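Local coordinates for protein apoptosis regulator Bcl-2 homolog (Murid herpesvirus 4, PDB 4MI8) that inhibits host cell apoptosis and starvation-induced autophagy, the latter by binding host Beclin 1, and thereby helps the virus establish latency and chronic infection, at residues A[10-21]-A[35-46]. Residues are numbered along the deposited sequence; the frame is centred on the assembly and turned at random.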
# COMPACT_ATOMS: atom_id res chain seq x y z
N TYR A 10 6.02 7.23 -13.41
CA TYR A 10 6.39 7.82 -12.13
C TYR A 10 5.96 6.93 -10.94
O TYR A 10 6.73 6.74 -9.97
CB TYR A 10 5.80 9.21 -11.99
CG TYR A 10 6.28 9.83 -10.72
CD1 TYR A 10 7.64 10.09 -10.53
CD2 TYR A 10 5.41 10.04 -9.68
CE1 TYR A 10 8.11 10.60 -9.33
CE2 TYR A 10 5.86 10.57 -8.48
CZ TYR A 10 7.20 10.84 -8.31
OH TYR A 10 7.64 11.35 -7.12
N TRP A 11 4.77 6.36 -11.05
CA TRP A 11 4.21 5.59 -9.99
C TRP A 11 4.92 4.30 -9.79
O TRP A 11 5.05 3.88 -8.64
CB TRP A 11 2.74 5.35 -10.25
CG TRP A 11 1.87 6.42 -9.63
CD1 TRP A 11 1.26 7.49 -10.27
CD2 TRP A 11 1.53 6.57 -8.19
NE1 TRP A 11 0.56 8.28 -9.35
CE2 TRP A 11 0.66 7.76 -8.09
CE3 TRP A 11 1.80 5.81 -7.02
CZ2 TRP A 11 0.12 8.17 -6.87
CZ3 TRP A 11 1.27 6.25 -5.80
CH2 TRP A 11 0.45 7.40 -5.72
N ALA A 12 5.41 3.67 -10.88
CA ALA A 12 6.24 2.47 -10.77
C ALA A 12 7.49 2.77 -9.96
O ALA A 12 7.91 1.97 -9.12
CB ALA A 12 6.66 1.95 -12.18
N THR A 13 8.12 3.90 -10.23
CA THR A 13 9.28 4.35 -9.44
C THR A 13 8.92 4.54 -7.95
O THR A 13 9.65 4.10 -7.02
CB THR A 13 9.80 5.68 -10.03
OG1 THR A 13 10.39 5.36 -11.28
CG2 THR A 13 10.87 6.34 -9.16
N LEU A 14 7.79 5.20 -7.74
CA LEU A 14 7.37 5.62 -6.42
C LEU A 14 7.01 4.37 -5.60
O LEU A 14 7.38 4.24 -4.41
CB LEU A 14 6.12 6.51 -6.62
CG LEU A 14 5.56 7.03 -5.32
CD1 LEU A 14 6.71 7.52 -4.40
CD2 LEU A 14 4.47 8.11 -5.63
N ILE A 15 6.34 3.40 -6.23
CA ILE A 15 6.01 2.17 -5.51
C ILE A 15 7.25 1.39 -5.02
O ILE A 15 7.31 0.83 -3.85
CB ILE A 15 5.05 1.30 -6.35
CG1 ILE A 15 3.64 1.96 -6.42
CG2 ILE A 15 4.89 -0.07 -5.67
CD1 ILE A 15 2.84 1.65 -7.66
N THR A 16 8.24 1.30 -5.92
CA THR A 16 9.44 0.57 -5.55
C THR A 16 10.17 1.34 -4.43
O THR A 16 10.68 0.73 -3.49
CB THR A 16 10.39 0.51 -6.75
OG1 THR A 16 9.72 -0.06 -7.88
CG2 THR A 16 11.70 -0.32 -6.38
N ALA A 17 10.24 2.67 -4.53
CA ALA A 17 10.95 3.45 -3.50
C ALA A 17 10.16 3.32 -2.20
O ALA A 17 10.76 3.18 -1.13
CB ALA A 17 11.07 4.87 -3.95
N PHE A 18 8.81 3.20 -2.30
CA PHE A 18 7.95 3.04 -1.11
C PHE A 18 8.30 1.73 -0.45
O PHE A 18 8.56 1.72 0.75
CB PHE A 18 6.48 3.06 -1.43
CG PHE A 18 5.58 2.66 -0.27
CD1 PHE A 18 5.25 3.57 0.75
CD2 PHE A 18 5.07 1.34 -0.17
CE1 PHE A 18 4.38 3.18 1.79
CE2 PHE A 18 4.21 0.96 0.85
CZ PHE A 18 3.87 1.87 1.84
N LEU A 19 8.30 0.63 -1.22
CA LEU A 19 8.60 -0.72 -0.66
C LEU A 19 10.06 -0.83 -0.12
O LEU A 19 10.30 -1.48 0.93
CB LEU A 19 8.34 -1.81 -1.67
CG LEU A 19 6.88 -1.88 -2.17
CD1 LEU A 19 6.79 -2.88 -3.35
CD2 LEU A 19 5.98 -2.40 -1.07
N LYS A 20 11.02 -0.24 -0.81
CA LYS A 20 12.43 -0.33 -0.38
C LYS A 20 12.56 0.44 0.92
O LYS A 20 13.22 -0.04 1.87
CB LYS A 20 13.42 0.20 -1.43
CG LYS A 20 13.44 -0.58 -2.73
CD LYS A 20 14.52 -0.12 -3.73
CE LYS A 20 14.56 -1.12 -4.89
NZ LYS A 20 15.43 -0.81 -6.11
N THR A 21 11.90 1.61 0.99
CA THR A 21 11.96 2.44 2.21
C THR A 21 11.38 1.70 3.39
O THR A 21 12.01 1.67 4.42
CB THR A 21 11.27 3.84 2.07
OG1 THR A 21 11.90 4.64 1.06
CG2 THR A 21 11.35 4.61 3.35
N VAL A 35 11.01 12.20 -4.83
CA VAL A 35 10.48 10.88 -4.63
C VAL A 35 10.43 10.63 -3.11
O VAL A 35 9.49 10.03 -2.60
CB VAL A 35 11.36 9.83 -5.30
CG1 VAL A 35 11.05 8.45 -4.74
CG2 VAL A 35 11.21 9.88 -6.84
N LEU A 36 11.47 11.03 -2.38
CA LEU A 36 11.45 10.79 -0.95
C LEU A 36 10.24 11.54 -0.29
O LEU A 36 9.64 11.10 0.71
CB LEU A 36 12.76 11.28 -0.36
CG LEU A 36 12.88 11.07 1.14
CD1 LEU A 36 12.66 9.57 1.41
CD2 LEU A 36 14.22 11.58 1.68
N VAL A 37 9.87 12.67 -0.87
CA VAL A 37 8.69 13.40 -0.37
C VAL A 37 7.41 12.54 -0.51
O VAL A 37 6.63 12.43 0.46
CB VAL A 37 8.59 14.83 -0.97
CG1 VAL A 37 7.22 15.48 -0.63
CG2 VAL A 37 9.68 15.66 -0.34
N ASP A 38 7.21 11.96 -1.68
CA ASP A 38 5.99 11.23 -2.01
C ASP A 38 5.95 9.96 -1.24
O ASP A 38 4.90 9.57 -0.75
CB ASP A 38 5.92 10.99 -3.51
CG ASP A 38 5.59 12.27 -4.27
OD1 ASP A 38 4.98 13.21 -3.69
OD2 ASP A 38 5.93 12.38 -5.44
N VAL A 39 7.12 9.33 -1.10
CA VAL A 39 7.24 8.13 -0.29
C VAL A 39 6.76 8.41 1.12
O VAL A 39 5.89 7.70 1.62
CB VAL A 39 8.65 7.57 -0.31
CG1 VAL A 39 8.81 6.61 0.86
CG2 VAL A 39 8.94 6.85 -1.64
N SER A 40 7.27 9.47 1.76
CA SER A 40 6.93 9.81 3.13
C SER A 40 5.44 10.15 3.22
O SER A 40 4.74 9.85 4.23
CB SER A 40 7.82 11.00 3.57
OG SER A 40 7.35 11.42 4.89
N LYS A 41 4.92 10.77 2.16
CA LYS A 41 3.54 11.10 2.20
C LYS A 41 2.69 9.78 2.28
O LYS A 41 1.76 9.65 3.09
CB LYS A 41 3.16 11.87 0.98
CG LYS A 41 1.68 11.77 0.71
CD LYS A 41 1.41 12.68 -0.48
CE LYS A 41 -0.09 12.72 -0.72
NZ LYS A 41 -0.52 13.93 -1.46
N ILE A 42 3.05 8.79 1.48
CA ILE A 42 2.29 7.55 1.46
C ILE A 42 2.52 6.78 2.75
O ILE A 42 1.57 6.26 3.30
CB ILE A 42 2.66 6.72 0.26
CG1 ILE A 42 2.17 7.48 -1.00
CG2 ILE A 42 1.97 5.30 0.32
CD1 ILE A 42 2.91 6.88 -2.19
N ILE A 43 3.74 6.73 3.29
CA ILE A 43 3.92 5.99 4.54
C ILE A 43 3.08 6.68 5.63
O ILE A 43 2.38 5.99 6.38
CB ILE A 43 5.36 6.00 5.04
CG1 ILE A 43 6.26 5.22 4.09
CG2 ILE A 43 5.39 5.47 6.49
CD1 ILE A 43 7.75 5.36 4.35
N THR A 44 3.08 8.01 5.69
CA THR A 44 2.27 8.75 6.72
C THR A 44 0.75 8.43 6.55
O THR A 44 0.07 8.15 7.52
CB THR A 44 2.47 10.24 6.56
OG1 THR A 44 3.83 10.52 6.73
CG2 THR A 44 1.69 10.99 7.48
N LEU A 45 0.20 8.44 5.33
CA LEU A 45 -1.22 8.07 5.15
C LEU A 45 -1.44 6.64 5.67
O LEU A 45 -2.39 6.36 6.40
CB LEU A 45 -1.67 8.22 3.68
CG LEU A 45 -1.53 9.69 3.20
CD1 LEU A 45 -1.69 9.90 1.69
CD2 LEU A 45 -2.46 10.55 4.00
N THR A 46 -0.53 5.71 5.32
CA THR A 46 -0.72 4.33 5.80
C THR A 46 -0.70 4.24 7.30
O THR A 46 -1.43 3.45 7.88
CB THR A 46 0.24 3.27 5.16
OG1 THR A 46 1.60 3.49 5.54
CG2 THR A 46 0.16 3.21 3.58
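Asp38 meets the Tyr10 ring at its edge, in plane: OD2 accepts a hydrogen bond of 2.6 Å from Tyr10 OH through its anti lone pair, the carboxylate standing 82° to the ring. Val35 CG2 lies obliquely near the same ring, 4.0 Å from Tyr10 CE1. Leu14 CD2, of the same helix, lies over one face of the Trp11 indole, offset toward the rim, and Ile42 CD1 of the other helix approaches obliquely, 4.0 Å from Trp11 CZ3. The edge of the Phe18 ring points in plane at Ile43 CA, while Ile42 CG2 comes in obliquely, 3.5 Å from Phe18 CE1. With CG anti to the backbone N (chi1 170°), the Phe18 ring is placed among Val39, Ile42, Ile43 and Thr46; Phe93 of helix 86-103 adds an edge-to-face contact. Interlocking is mutual: Leu14 enters among Val35, Asp38, Val39 and Ile42, its CD1 3.6 Å from Val39 CG2, and Val39 in turn sits among Leu14, Ala17, Phe18 and Thr21. Ala17 CB lies against both Val35 CG1 and Val39 CG2, 3.7 Å from each. These three knobs, Leu14, Phe18 and Val39, establish knobs-into-holes packing; the short segments cross at -64°, axes 9.3 Å apart, joining the first two helices of the all-helical Bcl-2 fold.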